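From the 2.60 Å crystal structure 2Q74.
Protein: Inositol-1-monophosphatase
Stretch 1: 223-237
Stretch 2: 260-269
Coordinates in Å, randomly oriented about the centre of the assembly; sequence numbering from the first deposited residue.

Stretch 1 223-237: LDAYYEHGVQVWDCA
Stretch 2 (260-269) AGLVVVAAAP

The two stretches of this inositol-1-monophosphatase pair as neighbouring antiparallel strands. Residues 225-228 run against 262-267 with their axes 173° apart and 4.5 Å at closest approach, both in extended conformation (phi/psi -146/137 at Tyr-226, -118/128 at Val-264). Ala-225 lies opposite Ala-267 (CA-CA 4.0 Å), Tyr-226 opposite Ala-266 (CA-CA 5.1 Å), Tyr-227 opposite Val-265, Glu-228 opposite Val-264 (CA-CA 5.4 Å) and His-229 opposite Val-263. The ladder begins where Ala-268 N donates to Asp-224 O at 2.9 Å. Tyr-226 N to Ala-266 O (2.6 Å) and Ala-266 N to Tyr-226 O (2.9 Å) close one hydrogen-bonded pair; Glu-228 N to Val-264 O (3.1 Å) and Val-264 N to Glu-228 O (3.0 Å) close the next. Between these pairs the alpha carbons add CA-H...O contacts, such as Tyr-227 CA to Val-264 O at 3.5 Å.

Beyond His-229 the register slips by one residue in a beta bulge. Gly-230 N and Val-231 N both donate to Leu-262 O, each at 2.8 Å, and Leu-262 N returns a bond to Val-231 O at 2.8 Å. Gly-230 has phi/psi 106/58, where a beta carbon would be jammed against the preceding carbonyl oxygen, so glycine suits the corner the chain turns here. Gly-261 (-74/-170) is constrained by its partner instead: a beta carbon would come within 3.0 Å of Gly-230 C, a clash. Past Gln-232 (-60/153) the chain enters a helix, with Ala-237 N bonded to Val-233 O at 2.9 Å; the helix axis makes an 18° angle with strand 262-267, at a closest approach of 9.9 Å.

The side chains alternate between the two faces of the sheet. On one, Ala-225 CB meets Ala-267 CB at 3.7 Å, the small methyls fitting the closest pairing of the alpha carbons. Tyr-227 (chi1 161°, t; chi2 70°) extends along the same face, its ring edge against Val-265 CG2 (3.9 Å from CD1) and Val-263 CG1 (4.3 Å from CE1). His-229 (t, chi2 80°) follows, with ND1 3.1 Å from Val-263 CG2; this nitrogen is hydrogen-bonded elsewhere in the structure.

The opposite face carries Tyr-226, Glu-228 and Val-231 alongside Leu-262, Val-264 and Ala-266. Val-264 (t) has the largest area covered by the other stretch: its CG1 lies 4.1 Å from Tyr-226 CE2, while its CG2 reaches Val-231 CB at 3.9 Å and Cys-236 SG at 4.1 Å. Its branched side chain thus serves both strand and helix. Leu-262 (m, t) extends the apolar patch, placing CD1 4.2 Å from Val-233 CG2 and 4.4 Å from Cys-236 SG (chi1 56°, p). Glu-228 (t, t, chi3 -35°) starts on this face, but its end leads away; OE1 accepts a very short 2.5 Å hydrogen bond from Tyr-226 OH, giving the buried carboxylate a polar partner. Together the stretches bury 762 Å², summed over both sides.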

# COMPACT_ATOMS: atom_id res chain seq x y z
N LEU A 223 -5.59 -4.06 8.89
CA LEU A 223 -5.58 -2.80 9.61
C LEU A 223 -6.45 -3.00 10.84
O LEU A 223 -7.37 -3.81 10.81
CB LEU A 223 -6.19 -1.68 8.77
CG LEU A 223 -5.47 -1.28 7.49
CD1 LEU A 223 -6.38 -0.29 6.78
CD2 LEU A 223 -4.05 -0.71 7.74
N ASP A 224 -6.16 -2.25 11.91
CA ASP A 224 -6.98 -2.27 13.11
C ASP A 224 -8.13 -1.28 13.00
O ASP A 224 -9.16 -1.44 13.67
CB ASP A 224 -6.14 -1.93 14.33
CG ASP A 224 -5.16 -3.03 14.70
OD1 ASP A 224 -5.52 -4.23 14.78
OD2 ASP A 224 -3.99 -2.68 14.91
N ALA A 225 -7.95 -0.23 12.19
CA ALA A 225 -9.00 0.76 11.95
C ALA A 225 -8.79 1.52 10.68
O ALA A 225 -7.68 1.54 10.07
CB ALA A 225 -9.08 1.74 13.07
N TYR A 226 -9.85 2.22 10.30
CA TYR A 226 -9.80 3.05 9.11
C TYR A 226 -10.64 4.27 9.30
O TYR A 226 -11.73 4.18 9.82
CB TYR A 226 -10.30 2.25 7.91
CG TYR A 226 -10.65 3.07 6.70
CD1 TYR A 226 -9.66 3.78 6.01
CD2 TYR A 226 -11.96 3.13 6.23
CE1 TYR A 226 -9.97 4.55 4.85
CE2 TYR A 226 -12.30 3.89 5.10
CZ TYR A 226 -11.27 4.59 4.40
OH TYR A 226 -11.60 5.32 3.30
N TYR A 227 -10.12 5.42 8.87
CA TYR A 227 -10.83 6.70 8.97
C TYR A 227 -10.61 7.54 7.70
O TYR A 227 -9.47 7.84 7.32
CB TYR A 227 -10.36 7.50 10.20
CG TYR A 227 -10.68 8.97 10.11
CD1 TYR A 227 -11.99 9.40 10.19
CD2 TYR A 227 -9.70 9.91 9.89
CE1 TYR A 227 -12.33 10.75 10.09
CE2 TYR A 227 -10.01 11.28 9.77
CZ TYR A 227 -11.36 11.69 9.88
OH TYR A 227 -11.77 13.02 9.79
N GLU A 228 -11.72 7.93 7.08
CA GLU A 228 -11.68 8.87 5.98
C GLU A 228 -12.87 9.84 5.98
O GLU A 228 -14.01 9.45 6.20
CB GLU A 228 -11.60 8.15 4.64
CG GLU A 228 -11.15 9.07 3.51
CD GLU A 228 -10.90 8.36 2.23
OE1 GLU A 228 -10.41 7.21 2.26
OE2 GLU A 228 -11.19 8.97 1.18
N HIS A 229 -12.56 11.10 5.69
CA HIS A 229 -13.54 12.16 5.60
C HIS A 229 -13.83 12.52 4.14
O HIS A 229 -13.00 13.15 3.48
CB HIS A 229 -13.00 13.39 6.33
CG HIS A 229 -14.01 14.48 6.51
ND1 HIS A 229 -14.96 14.44 7.51
CD2 HIS A 229 -14.21 15.63 5.83
CE1 HIS A 229 -15.71 15.52 7.43
NE2 HIS A 229 -15.28 16.26 6.42
N GLY A 230 -14.99 12.10 3.64
CA GLY A 230 -15.43 12.45 2.29
C GLY A 230 -15.35 11.31 1.29
O GLY A 230 -14.71 11.43 0.25
N VAL A 231 -16.05 10.22 1.59
CA VAL A 231 -16.01 9.04 0.75
C VAL A 231 -17.35 8.87 0.07
O VAL A 231 -18.39 8.84 0.72
CB VAL A 231 -15.70 7.78 1.60
CG1 VAL A 231 -15.66 6.53 0.73
CG2 VAL A 231 -14.39 7.95 2.36
N GLN A 232 -17.35 8.75 -1.25
CA GLN A 232 -18.58 8.51 -1.99
C GLN A 232 -19.24 7.22 -1.51
O GLN A 232 -18.55 6.33 -1.05
CB GLN A 232 -18.28 8.44 -3.49
CG GLN A 232 -17.71 9.72 -4.08
CD GLN A 232 -18.60 10.92 -3.84
OE1 GLN A 232 -18.13 12.06 -3.77
NE2 GLN A 232 -19.91 10.68 -3.70
N VAL A 233 -20.56 7.13 -1.65
CA VAL A 233 -21.31 5.94 -1.23
C VAL A 233 -20.91 4.67 -1.96
O VAL A 233 -20.83 3.59 -1.37
CB VAL A 233 -22.83 6.16 -1.42
CG1 VAL A 233 -23.61 4.96 -0.88
CG2 VAL A 233 -23.28 7.44 -0.72
N TRP A 234 -20.62 4.79 -3.25
CA TRP A 234 -20.26 3.64 -4.07
C TRP A 234 -18.86 3.07 -3.80
O TRP A 234 -18.52 1.98 -4.31
CB TRP A 234 -20.42 3.98 -5.55
CG TRP A 234 -19.75 5.21 -5.96
CD1 TRP A 234 -18.40 5.41 -6.08
CD2 TRP A 234 -20.38 6.44 -6.33
NE1 TRP A 234 -18.15 6.70 -6.51
CE2 TRP A 234 -19.35 7.35 -6.66
CE3 TRP A 234 -21.71 6.86 -6.40
CZ2 TRP A 234 -19.60 8.66 -7.06
CZ3 TRP A 234 -21.97 8.17 -6.81
CH2 TRP A 234 -20.92 9.06 -7.13
N ASP A 235 -18.07 3.77 -2.99
CA ASP A 235 -16.78 3.26 -2.59
C ASP A 235 -16.75 2.69 -1.18
O ASP A 235 -15.80 1.99 -0.82
CB ASP A 235 -15.73 4.35 -2.72
CG ASP A 235 -15.41 4.67 -4.17
OD1 ASP A 235 -15.51 3.74 -5.01
OD2 ASP A 235 -15.07 5.83 -4.47
N CYS A 236 -17.76 2.95 -0.38
CA CYS A 236 -17.73 2.41 0.96
C CYS A 236 -18.90 1.48 1.32
O CYS A 236 -18.79 0.71 2.27
CB CYS A 236 -17.59 3.56 1.95
SG CYS A 236 -18.88 4.79 1.81
N ALA A 237 -19.97 1.52 0.53
CA ALA A 237 -21.20 0.76 0.85
C ALA A 237 -20.92 -0.74 1.05
O ALA A 237 -21.24 -1.31 2.10
CB ALA A 237 -22.26 0.98 -0.24
N ALA A 260 -20.62 16.22 -1.02
CA ALA A 260 -21.68 15.20 -1.01
C ALA A 260 -21.28 13.80 -0.47
O ALA A 260 -22.15 12.92 -0.37
CB ALA A 260 -22.29 15.05 -2.41
N GLY A 261 -19.99 13.60 -0.13
CA GLY A 261 -19.50 12.30 0.38
C GLY A 261 -19.90 11.99 1.82
O GLY A 261 -20.73 12.69 2.40
N LEU A 262 -19.32 10.94 2.38
CA LEU A 262 -19.59 10.52 3.76
C LEU A 262 -18.33 10.50 4.62
O LEU A 262 -17.21 10.50 4.12
CB LEU A 262 -20.22 9.13 3.80
CG LEU A 262 -21.50 8.91 2.99
CD1 LEU A 262 -22.02 7.51 3.24
CD2 LEU A 262 -22.57 9.92 3.32
N VAL A 263 -18.55 10.51 5.94
CA VAL A 263 -17.49 10.31 6.90
C VAL A 263 -17.58 8.88 7.36
O VAL A 263 -18.62 8.44 7.83
CB VAL A 263 -17.64 11.24 8.10
CG1 VAL A 263 -16.57 10.93 9.14
CG2 VAL A 263 -17.56 12.68 7.64
N VAL A 264 -16.47 8.15 7.20
CA VAL A 264 -16.43 6.73 7.50
C VAL A 264 -15.43 6.47 8.59
O VAL A 264 -14.27 6.92 8.50
CB VAL A 264 -15.98 5.90 6.27
CG1 VAL A 264 -16.07 4.40 6.57
CG2 VAL A 264 -16.81 6.27 5.04
N VAL A 265 -15.89 5.75 9.62
CA VAL A 265 -15.01 5.21 10.65
C VAL A 265 -15.28 3.71 10.78
O VAL A 265 -16.42 3.28 10.90
CB VAL A 265 -15.17 5.92 11.99
CG1 VAL A 265 -14.20 5.34 13.01
CG2 VAL A 265 -14.94 7.41 11.82
N ALA A 266 -14.22 2.92 10.70
CA ALA A 266 -14.31 1.48 10.85
C ALA A 266 -13.16 1.01 11.73
O ALA A 266 -12.02 1.31 11.45
CB ALA A 266 -14.27 0.81 9.51
N ALA A 267 -13.45 0.28 12.80
CA ALA A 267 -12.42 -0.08 13.76
C ALA A 267 -12.73 -1.39 14.45
O ALA A 267 -13.90 -1.75 14.63
CB ALA A 267 -12.28 1.02 14.80
N ALA A 268 -11.68 -2.11 14.84
CA ALA A 268 -11.86 -3.24 15.72
C ALA A 268 -12.61 -2.75 16.97
O ALA A 268 -12.36 -1.65 17.45
CB ALA A 268 -10.54 -3.85 16.07
N PRO A 269 -13.53 -3.56 17.50
CA PRO A 269 -14.47 -3.13 18.55
C PRO A 269 -13.79 -2.69 19.85
O PRO A 269 -14.28 -1.77 20.52
CB PRO A 269 -15.31 -4.38 18.79
CG PRO A 269 -14.45 -5.50 18.32
CD PRO A 269 -13.75 -4.97 17.13